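Local coordinates for HK97 Family Phage Portal Protein (PDB 3KDR) that probably forms, as a portal protein of the HK97 phage family, the twelve-subunit ring through which viral DNA enters and leaves the capsid, at residues C120-I125 / A265-L270; Q58-R63 / G91-I95. All coordinates share one frame; numbering follows the deposited sequence.

Contact 1: residues C120-I125 / A265-L270; sequences CIFVGI and AIEARL
Strand 120-123 and the turn after it, with Gly124 beside Ala265, run roughly antiparallel to the last turns of helix 247-270, the axes of strand and helix 7.9 Å apart and their directions 145° from each other. This is alpha/beta packing, with the helix end laid against strand 119-123 of an antiparallel sheet, three-stranded within the chain, and held to it here by side chains rather than backbone hydrogen bonds; Ile121 makes backbone bonds to a second subunit. Phe122 and Arg269 carry the contact. With its CG anti to the carbonyl carbon (chi1 -64°), the Phe122 ring swings toward the helix, although its first bond does not aim there. CD1 of Phe122 meets the aliphatic CG of Arg269 at 3.5 Å, its CE1 lies 3.9 Å from CG2 of Ile266, and CD2 of Leu270 reaches its CZ at the ring edge, also at 3.9 Å. A flat, wide side chain suits this place because it can touch three residues of the helix, Ile266 and, a turn later, Arg269 and Leu270; Trp79, edge-to-face with it, and Leu71 enclose it further. At the far end Ala265 is small enough to let the chain pass close, its CB 4.2 Å from CG2 of Ile125. Arg24 NH2 of the second subunit donates to Ile125 O. Arg269 is amphipathic in use: its methylenes lie against the phenyl ring, while its charged end, turned by bends at chi2 and chi3, forms a salt bridge through NH2 with Asp274. The sulfur of Cys120, polarisable and compact, sits over one guanidinium face, offset toward the rim, with SG 3.4 Å from Arg269 NH1.

Contact 2: residues Q58-R63 / G91-I95; sequences QTPFHR and GAIHI. With SO4 (sulfate ion), chain I.
Gln58 grips His94 by both backbone polar atoms: His94 N donates to Gln58 OE1 at 2.7 Å, and Gln58 NE2 returns a nearly straight bond to His94 O at 2.8 Å (168° at the hydrogen). Each donor lies in the plane of the carbonyl it meets, on a lone pair, so the amide is fixed in rotation and serves the strand much as a neighbouring strand would. Glutamine suits this role, carrying donor and acceptor on one flat group, and its fully extended chain spans the gap. Arg63 adds a third bond, NH1 to Ala92 O at 3.0 Å, with the donor tilted 26° from the carbonyl plane; the Arg63 and His94 side chains run past each other in opposite directions, CG of Arg63 4.1 Å from CB of His94. The Arg63 guanidinium is also held by Phe45 O and by a cation-pi contact with Trp79. A sulfate, probably from the crystallisation liquor, lies at the imidazole edge of His94, but its modelled bond to ND1 is too short to trust. NE2 of His94 is hydrogen-bonded to Asp70 OD1. Thr59 is the N-cap of helix 60-74, whose first turn is joined by the Gln58 and Arg63 bonds to strand 89-95, itself paired with strand 76-83.

How the contacts relate
From the N terminus, the chain reaches residues 58-63 first, crosses helix 60-74 and strand 76-83, and closes contact 2 when strand 89-95 returns to them. Contact 1 opens only afterwards, at residues 120-125, and closes a much longer loop of 139 residues at the end of helix 247-270. The two are therefore in series, neither nested nor crossed, with centres about 15 Å apart. They tie down the two strands that are outermost within this chain's sheet, whose middle strand, 76-83, supplies Trp79 to both. Helix 60-74, which begins in contact 2, also sends Met64 and Leu71 to Ile266, joining the neighbourhoods.

Contact 1: residues C120-I125 / A265-L270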
loop_
_atom_site.group_PDB
_atom_site.type_symbol
_atom_site.label_atom_id
_atom_site.label_comp_id
_atom_site.label_asym_id
_atom_site.label_seq_id
_atom_site.Cartn_x
_atom_site.Cartn_y
_atom_site.Cartn_z
ATOM N N CYS C 120 34.927 -47.736 6.435
ATOM C CA CYS C 120 35.258 -46.303 6.239
ATOM C C CYS C 120 34.253 -45.388 6.842
ATOM O O CYS C 120 33.103 -45.428 6.466
ATOM C CB CYS C 120 35.322 -45.966 4.781
ATOM S SG CYS C 120 35.547 -44.218 4.368
ATOM N N ILE C 121 34.688 -44.560 7.776
ATOM C CA ILE C 121 33.765 -43.802 8.578
ATOM C C ILE C 121 33.896 -42.358 8.257
ATOM O O ILE C 121 34.999 -41.866 8.272
ATOM C CB ILE C 121 34.050 -43.976 10.045
ATOM C CG1 ILE C 121 33.527 -45.335 10.465
ATOM C CG2 ILE C 121 33.389 -42.838 10.877
ATOM C CD1 ILE C 121 34.057 -45.781 11.790
ATOM N N PHE C 122 32.769 -41.688 8.037
ATOM C CA PHE C 122 32.712 -40.309 7.628
ATOM C C PHE C 122 32.239 -39.437 8.771
ATOM O O PHE C 122 31.286 -39.764 9.424
ATOM C CB PHE C 122 31.676 -40.168 6.564
ATOM C CG PHE C 122 31.976 -40.893 5.317
ATOM C CD1 PHE C 122 32.627 -40.245 4.300
ATOM C CD2 PHE C 122 31.547 -42.182 5.107
ATOM C CE1 PHE C 122 32.889 -40.854 3.103
ATOM C CE2 PHE C 122 31.807 -42.805 3.899
ATOM C CZ PHE C 122 32.479 -42.132 2.907
ATOM N N VAL C 123 32.867 -38.288 8.956
ATOM C CA VAL C 123 32.467 -37.326 9.996
ATOM C C VAL C 123 31.821 -36.110 9.351
ATOM O O VAL C 123 32.350 -35.551 8.419
ATOM C CB VAL C 123 33.682 -36.835 10.758
ATOM C CG1 VAL C 123 33.329 -35.737 11.676
ATOM C CG2 VAL C 123 34.333 -37.976 11.506
ATOM N N GLY C 124 30.681 -35.684 9.856
ATOM C CA GLY C 124 29.899 -34.696 9.146
ATOM C C GLY C 124 30.402 -33.305 9.341
ATOM O O GLY C 124 31.564 -33.120 9.520
ATOM N N ILE C 125 29.487 -32.342 9.330
ATOM C CA ILE C 125 29.810 -30.941 9.554
ATOM C C ILE C 125 29.429 -30.455 10.952
ATOM O O ILE C 125 29.832 -29.359 11.363
ATOM C CB ILE C 125 29.168 -30.087 8.500
ATOM C CG1 ILE C 125 27.649 -30.188 8.571
ATOM C CG2 ILE C 125 29.615 -30.561 7.154
ATOM C CD1 ILE C 125 26.942 -29.475 7.441
ATOM N N ALA C 265 32.837 -32.544 3.068
ATOM C CA ALA C 265 33.186 -33.438 4.163
ATOM C C ALA C 265 33.403 -34.868 3.673
ATOM O O ALA C 265 34.288 -35.582 4.152
ATOM C CB ALA C 265 32.087 -33.408 5.198
ATOM N N ILE C 266 32.533 -35.303 2.770
ATOM C CA ILE C 266 32.575 -36.646 2.229
ATOM C C ILE C 266 33.849 -36.754 1.423
ATOM O O ILE C 266 34.611 -37.685 1.575
ATOM C CB ILE C 266 31.319 -36.934 1.394
ATOM C CG1 ILE C 266 30.118 -37.011 2.341
ATOM C CG2 ILE C 266 31.408 -38.213 0.690
ATOM C CD1 ILE C 266 28.791 -37.073 1.638
ATOM N N GLU C 267 34.108 -35.753 0.601
ATOM C CA GLU C 267 35.304 -35.730 -0.246
ATOM C C GLU C 267 36.521 -35.891 0.572
ATOM O O GLU C 267 37.447 -36.611 0.176
ATOM C CB GLU C 267 35.468 -34.402 -0.937
ATOM C CG GLU C 267 34.752 -34.320 -2.237
ATOM C CD GLU C 267 34.677 -32.893 -2.778
ATOM O OE1 GLU C 267 35.063 -31.927 -2.055
ATOM O OE2 GLU C 267 34.231 -32.757 -3.945
ATOM N N ALA C 268 36.528 -35.182 1.700
ATOM C CA ALA C 268 37.677 -35.116 2.580
ATOM C C ALA C 268 38.138 -36.497 2.987
ATOM O O ALA C 268 39.340 -36.765 2.993
ATOM C CB ALA C 268 37.331 -34.366 3.759
ATOM N N ARG C 269 37.160 -37.349 3.310
ATOM C CA ARG C 269 37.377 -38.648 3.896
ATOM C C ARG C 269 37.780 -39.541 2.796
ATOM O O ARG C 269 38.633 -40.385 2.986
ATOM C CB ARG C 269 36.109 -39.139 4.582
ATOM C CG ARG C 269 36.048 -40.559 4.997
ATOM C CD ARG C 269 37.023 -40.938 6.104
ATOM N NE ARG C 269 38.088 -41.730 5.542
ATOM C CZ ARG C 269 38.402 -42.928 5.926
ATOM N NH1 ARG C 269 37.773 -43.521 6.906
ATOM N NH2 ARG C 269 39.389 -43.527 5.329
ATOM N N LEU C 270 37.162 -39.365 1.635
ATOM C CA LEU C 270 37.407 -40.245 0.489
ATOM C C LEU C 270 38.773 -39.964 -0.036
ATOM O O LEU C 270 39.414 -40.822 -0.635
ATOM C CB LEU C 270 36.424 -39.982 -0.626
ATOM C CG LEU C 270 35.001 -40.493 -0.416
ATOM C CD1 LEU C 270 34.169 -40.383 -1.699
ATOM C CD2 LEU C 270 35.041 -41.894 0.038
#

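Contact 2: residues Q58-R63 / G91-I95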
loop_
_atom_site.group_PDB
_atom_site.type_symbol
_atom_site.label_atom_id
_atom_site.label_comp_id
_atom_site.label_asym_id
_atom_site.label_seq_id
_atom_site.Cartn_x
_atom_site.Cartn_y
_atom_site.Cartn_z
ATOM N N GLN C 58 22.184 -52.729 -2.809
ATOM C CA GLN C 58 22.387 -51.326 -2.580
ATOM C C GLN C 58 23.057 -50.784 -3.778
ATOM O O GLN C 58 24.099 -51.230 -4.138
ATOM C CB GLN C 58 23.279 -51.128 -1.375
ATOM C CG GLN C 58 23.340 -49.747 -0.879
ATOM C CD GLN C 58 24.231 -49.618 0.287
ATOM O OE1 GLN C 58 25.306 -49.099 0.198
ATOM N NE2 GLN C 58 23.786 -50.068 1.386
ATOM N N THR C 59 22.425 -49.840 -4.424
ATOM C CA THR C 59 23.034 -49.070 -5.516
ATOM C C THR C 59 23.918 -47.941 -5.024
ATOM O O THR C 59 23.845 -47.488 -3.869
ATOM C CB THR C 59 22.005 -48.368 -6.382
ATOM O OG1 THR C 59 21.221 -47.518 -5.549
ATOM C CG2 THR C 59 21.071 -49.370 -7.113
ATOM N N PRO C 60 24.774 -47.462 -5.905
ATOM C CA PRO C 60 25.666 -46.393 -5.490
ATOM C C PRO C 60 24.929 -45.119 -5.149
ATOM O O PRO C 60 25.432 -44.342 -4.369
ATOM C CB PRO C 60 26.562 -46.207 -6.730
ATOM C CG PRO C 60 26.581 -47.518 -7.342
ATOM C CD PRO C 60 25.199 -48.024 -7.190
ATOM N N PHE C 61 23.769 -44.920 -5.768
ATOM C CA PHE C 61 22.898 -43.790 -5.490
ATOM C C PHE C 61 22.339 -43.923 -4.098
ATOM O O PHE C 61 22.394 -42.993 -3.314
ATOM C CB PHE C 61 21.745 -43.746 -6.506
ATOM C CG PHE C 61 20.671 -42.732 -6.201
ATOM C CD1 PHE C 61 20.807 -41.415 -6.600
ATOM C CD2 PHE C 61 19.511 -43.096 -5.513
ATOM C CE1 PHE C 61 19.821 -40.498 -6.338
ATOM C CE2 PHE C 61 18.521 -42.153 -5.236
ATOM C CZ PHE C 61 18.686 -40.869 -5.656
ATOM N N HIS C 62 21.797 -45.069 -3.759
ATOM C CA HIS C 62 21.246 -45.192 -2.417
ATOM C C HIS C 62 22.359 -45.173 -1.370
ATOM O O HIS C 62 22.171 -44.726 -0.247
ATOM C CB HIS C 62 20.291 -46.396 -2.311
ATOM C CG HIS C 62 19.152 -46.363 -3.335
ATOM N ND1 HIS C 62 17.952 -45.691 -3.118
ATOM C CD2 HIS C 62 19.049 -46.908 -4.586
ATOM C CE1 HIS C 62 17.169 -45.846 -4.174
ATOM N NE2 HIS C 62 17.811 -46.570 -5.082
ATOM N N ARG C 63 23.562 -45.559 -1.751
ATOM C CA ARG C 63 24.638 -45.552 -0.790
ATOM C C ARG C 63 24.933 -44.130 -0.423
ATOM O O ARG C 63 25.138 -43.821 0.716
ATOM C CB ARG C 63 25.858 -46.256 -1.378
ATOM C CG ARG C 63 27.111 -46.063 -0.546
ATOM C CD ARG C 63 28.396 -46.553 -1.208
ATOM N NE ARG C 63 28.670 -45.893 -2.466
ATOM C CZ ARG C 63 29.502 -46.371 -3.397
ATOM N NH1 ARG C 63 30.160 -47.503 -3.204
ATOM N NH2 ARG C 63 29.688 -45.721 -4.531
ATOM N N GLY C 91 34.497 -52.538 -3.704
ATOM C CA GLY C 91 33.122 -52.072 -3.562
ATOM C C GLY C 91 32.863 -51.678 -2.121
ATOM O O GLY C 91 33.629 -52.069 -1.235
ATOM N N ALA C 92 31.824 -50.898 -1.878
ATOM C CA ALA C 92 31.567 -50.441 -0.540
ATOM C C ALA C 92 30.072 -50.253 -0.373
ATOM O O ALA C 92 29.401 -49.725 -1.266
ATOM C CB ALA C 92 32.321 -49.120 -0.278
ATOM N N ILE C 93 29.541 -50.662 0.765
ATOM C CA ILE C 93 28.159 -50.408 1.029
ATOM C C ILE C 93 27.964 -49.645 2.304
ATOM O O ILE C 93 28.645 -49.867 3.276
ATOM C CB ILE C 93 27.302 -51.718 1.129
ATOM C CG1 ILE C 93 27.780 -52.617 2.261
ATOM C CG2 ILE C 93 27.283 -52.456 -0.166
ATOM C CD1 ILE C 93 26.688 -53.568 2.754
ATOM N N HIS C 94 26.980 -48.776 2.297
ATOM C CA HIS C 94 26.552 -48.110 3.484
ATOM C C HIS C 94 25.835 -49.050 4.366
ATOM O O HIS C 94 25.011 -49.804 3.906
ATOM C CB HIS C 94 25.569 -47.033 3.118
ATOM C CG HIS C 94 24.835 -46.476 4.287
ATOM N ND1 HIS C 94 23.638 -46.991 4.706
ATOM C CD2 HIS C 94 25.123 -45.449 5.119
ATOM C CE1 HIS C 94 23.228 -46.318 5.764
ATOM N NE2 HIS C 94 24.112 -45.379 6.036
ATOM N N ILE C 95 26.113 -48.966 5.652
ATOM C CA ILE C 95 25.447 -49.812 6.641
ATOM C C ILE C 95 24.822 -48.933 7.707
ATOM O O ILE C 95 25.328 -47.855 8.017
ATOM C CB ILE C 95 26.452 -50.728 7.319
ATOM C CG1 ILE C 95 27.587 -49.911 7.964
ATOM C CG2 ILE C 95 27.043 -51.617 6.330
ATOM C CD1 ILE C 95 28.429 -50.666 8.909
HETATM S S SO4 I . 20.691 -48.566 4.070
HETATM O O1 SO4 I . 22.024 -48.241 3.553
HETATM O O2 SO4 I . 19.704 -48.021 3.125
HETATM O O3 SO4 I . 20.600 -50.041 4.128
HETATM O O4 SO4 I . 20.483 -47.895 5.379
#